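Local coordinates for Glyco_hydro_cc domain-containing protein (Cryptococcus neoformans, PDB 6UBC), which probably binds beta-1,3-glucan oligosaccharides through a glycoside hydrolase family 128 (subgroup VII) domain, at residues A[318-323]-A[355-360]; A[323-328]-A[334-339]. One frame throughout, in Å; residues are numbered along the deposited sequence.

Interaction 1: residues A[318-323]-A[355-360]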
# COMPACT_ATOMS: atom_id res chain seq x y z
N ALA A 318 14.53 3.35 7.26
CA ALA A 318 15.64 2.56 7.83
C ALA A 318 16.03 1.35 6.94
O ALA A 318 16.97 0.61 7.24
CB ALA A 318 15.27 2.12 9.24
N GLU A 319 15.28 1.14 5.87
CA GLU A 319 15.68 0.23 4.77
C GLU A 319 17.09 0.61 4.28
O GLU A 319 17.79 -0.25 3.77
CB GLU A 319 14.66 0.36 3.64
CG GLU A 319 15.22 0.03 2.26
CD GLU A 319 15.68 -1.41 2.03
OE1 GLU A 319 15.13 -2.34 2.71
OE2 GLU A 319 16.56 -1.61 1.11
N GLU A 320 17.51 1.86 4.45
CA GLU A 320 18.91 2.28 4.18
C GLU A 320 19.91 1.33 4.87
O GLU A 320 20.94 1.05 4.28
CB GLU A 320 19.20 3.68 4.70
CG GLU A 320 20.61 4.14 4.39
CD GLU A 320 20.88 5.63 4.59
OE1 GLU A 320 19.93 6.37 4.87
OE2 GLU A 320 22.08 6.03 4.59
N TYR A 321 19.58 0.89 6.08
CA TYR A 321 20.46 0.05 6.90
C TYR A 321 20.07 -1.42 6.78
O TYR A 321 21.00 -2.26 6.80
CB TYR A 321 20.49 0.59 8.34
CG TYR A 321 20.87 2.04 8.38
CD1 TYR A 321 22.19 2.40 8.24
CD2 TYR A 321 19.93 3.06 8.56
CE1 TYR A 321 22.59 3.73 8.23
CE2 TYR A 321 20.31 4.39 8.50
CZ TYR A 321 21.64 4.72 8.34
OH TYR A 321 22.06 6.02 8.34
N THR A 322 18.80 -1.79 6.71
CA THR A 322 18.41 -3.24 6.66
C THR A 322 18.71 -3.82 5.27
O THR A 322 19.02 -5.01 5.20
CB THR A 322 16.93 -3.48 6.95
OG1 THR A 322 16.27 -2.65 6.01
CG2 THR A 322 16.56 -3.11 8.35
N LYS A 323 18.60 -3.01 4.21
CA LYS A 323 18.99 -3.41 2.82
C LYS A 323 18.21 -4.65 2.35
O LYS A 323 18.77 -5.42 1.54
CB LYS A 323 20.51 -3.63 2.80
CG LYS A 323 21.31 -2.37 3.15
CD LYS A 323 22.75 -2.63 2.89
CE LYS A 323 23.61 -1.40 3.11
NZ LYS A 323 25.00 -1.82 3.41
N ILE A 355 9.40 9.44 1.92
CA ILE A 355 9.21 9.70 0.47
C ILE A 355 10.56 10.08 -0.14
O ILE A 355 10.96 9.51 -1.19
CB ILE A 355 8.14 10.75 0.19
CG1 ILE A 355 6.78 10.34 0.74
CG2 ILE A 355 8.13 11.02 -1.31
CD1 ILE A 355 5.84 11.48 0.70
N ASP A 356 11.30 10.93 0.55
CA ASP A 356 12.66 11.32 0.08
C ASP A 356 13.53 10.08 -0.09
O ASP A 356 14.24 9.95 -1.13
CB ASP A 356 13.33 12.31 1.01
CG ASP A 356 12.75 13.70 1.03
OD1 ASP A 356 11.92 14.04 0.20
OD2 ASP A 356 13.12 14.42 1.91
N TYR A 357 13.61 9.20 0.91
CA TYR A 357 14.52 8.05 0.84
C TYR A 357 14.20 7.24 -0.42
O TYR A 357 15.12 6.87 -1.23
CB TYR A 357 14.50 7.20 2.12
CG TYR A 357 15.31 5.96 1.91
CD1 TYR A 357 16.69 5.97 1.90
CD2 TYR A 357 14.69 4.78 1.51
CE1 TYR A 357 17.43 4.85 1.59
CE2 TYR A 357 15.42 3.66 1.17
CZ TYR A 357 16.81 3.69 1.22
OH TYR A 357 17.53 2.59 0.85
N TYR A 358 12.92 6.90 -0.60
CA TYR A 358 12.51 5.97 -1.67
C TYR A 358 12.61 6.62 -3.04
O TYR A 358 12.96 5.87 -4.01
CB TYR A 358 11.16 5.32 -1.36
CG TYR A 358 11.32 4.26 -0.30
CD1 TYR A 358 11.87 3.02 -0.60
CD2 TYR A 358 11.03 4.52 1.02
CE1 TYR A 358 12.04 2.04 0.35
CE2 TYR A 358 11.16 3.54 2.00
CZ TYR A 358 11.67 2.29 1.67
OH TYR A 358 11.85 1.33 2.62
N TYR A 359 12.28 7.91 -3.14
CA TYR A 359 12.40 8.65 -4.42
C TYR A 359 13.89 8.87 -4.78
O TYR A 359 14.32 8.52 -5.91
CB TYR A 359 11.60 9.95 -4.44
CG TYR A 359 11.40 10.37 -5.87
CD1 TYR A 359 10.43 9.72 -6.64
CD2 TYR A 359 12.25 11.26 -6.49
CE1 TYR A 359 10.23 10.06 -7.97
CE2 TYR A 359 12.10 11.58 -7.83
CZ TYR A 359 11.09 10.97 -8.56
OH TYR A 359 10.87 11.32 -9.86
N ASN A 360 14.71 9.29 -3.82
CA ASN A 360 16.15 9.51 -4.09
C ASN A 360 16.82 8.19 -4.47
O ASN A 360 17.66 8.19 -5.35
CB ASN A 360 16.84 10.15 -2.89
CG ASN A 360 16.37 11.57 -2.70
OD1 ASN A 360 15.77 12.13 -3.60
ND2 ASN A 360 16.62 12.15 -1.54
O HOH W 1 16.49 0.33 -0.72
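Glu319 and Glu320 meet two consecutive tyrosines, Tyr357 and Tyr358, through the carbon parts of their side chains. The Tyr357 phenol reaches across to helix 319-322: its CE1 lies 3.8 Å from CB of Glu320, and its CE2 is the same distance from CG of Glu319. One ring end is thus set between two neighbouring glutamates, with its OH 3.6 Å from CA of Glu320. Having CG anti to the backbone N (chi1 172°) carries the Tyr357 ring out from its helix, whereas Tyr358 turns CG anti to its carbonyl carbon (chi1 -75°). Tyr358 OH comes 3.1 Å from CB of Glu319, a close approach to an aliphatic carbon. The two rings also fit each other, CD2 of Tyr357 lying 3.6 Å above the Tyr358 plane, over its centre.

Helix 348-362 is the connection between parallel strands 339-345 and 366-375, a beta-alpha-beta crossover in what is probably the (beta/alpha)8 barrel of the catalytic-core family, and helix 319-322 packs against its side.

No direct hydrogen bond joins the segments; a water does, donating to OE2 of Glu319 at 2.7 Å and hydrogen-bonded to Tyr357 OH at 2.9 Å. Further out, the Glu319 carboxylate turns to the next helix, OE2 accepting from Ser326 N and OE1 from Leu325 N, which would restrain its rotation. Tyr358 OH is hydrogen-bonded to the carbonyl oxygen of Gln316, and its ring touches Thr339 and Leu341 of strand 339-345.

Interaction 2: residues A[323-328]-A[334-339]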
# COMPACT_ATOMS: atom_id res chain seq x y z
N LYS A 323 18.60 -3.01 4.21
CA LYS A 323 18.99 -3.41 2.82
C LYS A 323 18.21 -4.65 2.35
O LYS A 323 18.77 -5.42 1.54
CB LYS A 323 20.51 -3.63 2.80
CG LYS A 323 21.31 -2.37 3.15
CD LYS A 323 22.75 -2.63 2.89
CE LYS A 323 23.61 -1.40 3.11
NZ LYS A 323 25.00 -1.82 3.41
N TRP A 324 16.93 -4.75 2.64
CA TRP A 324 16.08 -5.81 2.06
C TRP A 324 15.72 -5.45 0.62
O TRP A 324 16.02 -6.23 -0.32
CB TRP A 324 14.82 -6.03 2.91
CG TRP A 324 14.10 -7.32 2.62
CD1 TRP A 324 14.15 -8.49 3.34
CD2 TRP A 324 13.22 -7.56 1.52
NE1 TRP A 324 13.37 -9.44 2.73
CE2 TRP A 324 12.82 -8.92 1.59
CE3 TRP A 324 12.82 -6.81 0.42
CZ2 TRP A 324 12.06 -9.51 0.59
CZ3 TRP A 324 12.05 -7.39 -0.55
CH2 TRP A 324 11.61 -8.71 -0.42
N LEU A 325 15.07 -4.30 0.45
CA LEU A 325 14.61 -3.89 -0.88
C LEU A 325 15.81 -3.71 -1.80
O LEU A 325 15.70 -3.98 -3.02
CB LEU A 325 13.81 -2.60 -0.81
CG LEU A 325 12.98 -2.32 -2.05
CD1 LEU A 325 11.95 -3.42 -2.36
CD2 LEU A 325 12.27 -0.98 -1.93
N SER A 326 16.89 -3.15 -1.29
CA SER A 326 18.06 -2.86 -2.16
C SER A 326 18.63 -4.18 -2.67
O SER A 326 19.00 -4.26 -3.87
CB SER A 326 19.10 -2.01 -1.50
OG SER A 326 19.64 -2.60 -0.33
N ALA A 327 18.75 -5.17 -1.81
CA ALA A 327 19.24 -6.49 -2.27
C ALA A 327 18.22 -7.13 -3.21
O ALA A 327 18.62 -7.74 -4.20
CB ALA A 327 19.57 -7.42 -1.14
N PHE A 328 16.94 -7.05 -2.90
CA PHE A 328 15.84 -7.60 -3.74
C PHE A 328 15.94 -6.98 -5.13
O PHE A 328 15.84 -7.67 -6.14
CB PHE A 328 14.49 -7.29 -3.06
CG PHE A 328 13.24 -7.60 -3.84
CD1 PHE A 328 12.69 -8.89 -3.84
CD2 PHE A 328 12.57 -6.61 -4.56
CE1 PHE A 328 11.56 -9.17 -4.59
CE2 PHE A 328 11.41 -6.90 -5.26
CZ PHE A 328 10.91 -8.18 -5.28
N THR A 334 13.04 -8.64 -13.48
CA THR A 334 12.01 -7.66 -13.96
C THR A 334 11.76 -6.66 -12.84
O THR A 334 11.35 -7.13 -11.73
CB THR A 334 10.70 -8.36 -14.35
OG1 THR A 334 11.04 -9.18 -15.46
CG2 THR A 334 9.59 -7.38 -14.67
N SER A 335 12.04 -5.38 -13.05
CA SER A 335 11.93 -4.40 -11.93
C SER A 335 10.46 -4.03 -11.75
O SER A 335 9.58 -4.40 -12.58
CB SER A 335 12.84 -3.18 -12.02
OG SER A 335 12.91 -2.51 -10.70
N TRP A 336 10.19 -3.28 -10.70
CA TRP A 336 8.84 -2.76 -10.47
C TRP A 336 8.66 -1.44 -11.24
O TRP A 336 9.70 -0.79 -11.60
CB TRP A 336 8.57 -2.59 -8.99
CG TRP A 336 9.51 -1.66 -8.28
CD1 TRP A 336 9.33 -0.32 -8.12
CD2 TRP A 336 10.64 -2.02 -7.49
NE1 TRP A 336 10.30 0.18 -7.33
CE2 TRP A 336 11.11 -0.84 -6.89
CE3 TRP A 336 11.29 -3.21 -7.20
CZ2 TRP A 336 12.23 -0.83 -6.08
CZ3 TRP A 336 12.41 -3.19 -6.40
CH2 TRP A 336 12.88 -2.00 -5.87
N ASP A 337 7.40 -1.05 -11.41
CA ASP A 337 7.05 0.26 -12.02
C ASP A 337 6.93 1.33 -10.93
O ASP A 337 7.29 2.48 -11.17
CB ASP A 337 5.76 0.13 -12.81
CG ASP A 337 5.84 -0.87 -13.91
OD1 ASP A 337 6.72 -0.71 -14.71
OD2 ASP A 337 5.01 -1.77 -13.97
N ILE A 338 6.37 0.93 -9.78
CA ILE A 338 5.93 1.83 -8.68
C ILE A 338 6.52 1.33 -7.35
O ILE A 338 6.36 0.16 -7.05
CB ILE A 338 4.41 1.97 -8.66
CG1 ILE A 338 3.92 2.71 -9.93
CG2 ILE A 338 3.94 2.66 -7.39
CD1 ILE A 338 2.46 2.72 -10.06
N THR A 339 7.21 2.22 -6.64
CA THR A 339 7.86 1.93 -5.35
C THR A 339 6.74 2.03 -4.30
O THR A 339 6.02 3.03 -4.25
CB THR A 339 9.03 2.85 -5.02
OG1 THR A 339 9.90 2.86 -6.15
CG2 THR A 339 9.77 2.39 -3.79
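Trp336 points its indole at Leu325 and Phe328 of helix 324-331, and this one side chain makes both apolar contacts between the segments. From CB, directed at the helix, the ring leaves with CG between the backbone N and the carbonyl carbon (chi1 59°). On the pyrrole side, NE1 donates its N-H to Thr339 OG1 at 3.0 Å, with an N-H...O angle of 154° and the oxygen 15° out of the indole plane; this bond within 334-339 should limit rotation of the ring.

The benzo half does the packing. Ser335 OG sits 3.8 Å above one indole face, displaced toward the benzo edge. CE3 is the first of the benzo atoms to approach Phe328, 4.2 Å from CE2, and CZ3 comes closer, 3.9 Å from Phe328 CD2. CZ3 lies near the Phe328 plane, so it meets the edge of that ring rather than its face. At the far end, Trp336 CH2 is 3.8 Å from Leu325 CG and 3.9 Å from Leu325 CD1. Trp336 CZ2 stands 4.2 Å from Leu325 CD2. The leucine fork therefore faces the outer corner of the indole, the two side chains arriving from opposite directions.

More of the indole is taken up by its surroundings: Tyr362 makes an edge-to-face contact and Lys364 a cation-pi interaction, while Trp294 of helix 287-298 also touches it. The tryptophan is thus buried where helix 324-331 and helices 287-298 and 348-362 come together, on the loop leading into strand 339-345, whose Thr339 has backbone bonds to Pro365 and Trp367.

Overall arrangement
The two contacts lie about 11 Å apart, centre to centre, on the same side of the chain's centre and within the glycosyl hydrolase catalytic core. In chain order, helix 319-322 is followed by helix 324-331, the loop into strand 339-345 and helix 348-362, so interaction 2 is nested inside the span closed by interaction 1. Lys323 belongs to both, ending the first helix with positive phi and occupying the N-cap position of the second. Direct packing also connects them: Tyr358 CE1 is 3.8 Å from Leu325 CD2. Together they set two successive helices against helix 348-362 and the loop that leads into strand 339-345, a partly buried contact running into a buried one.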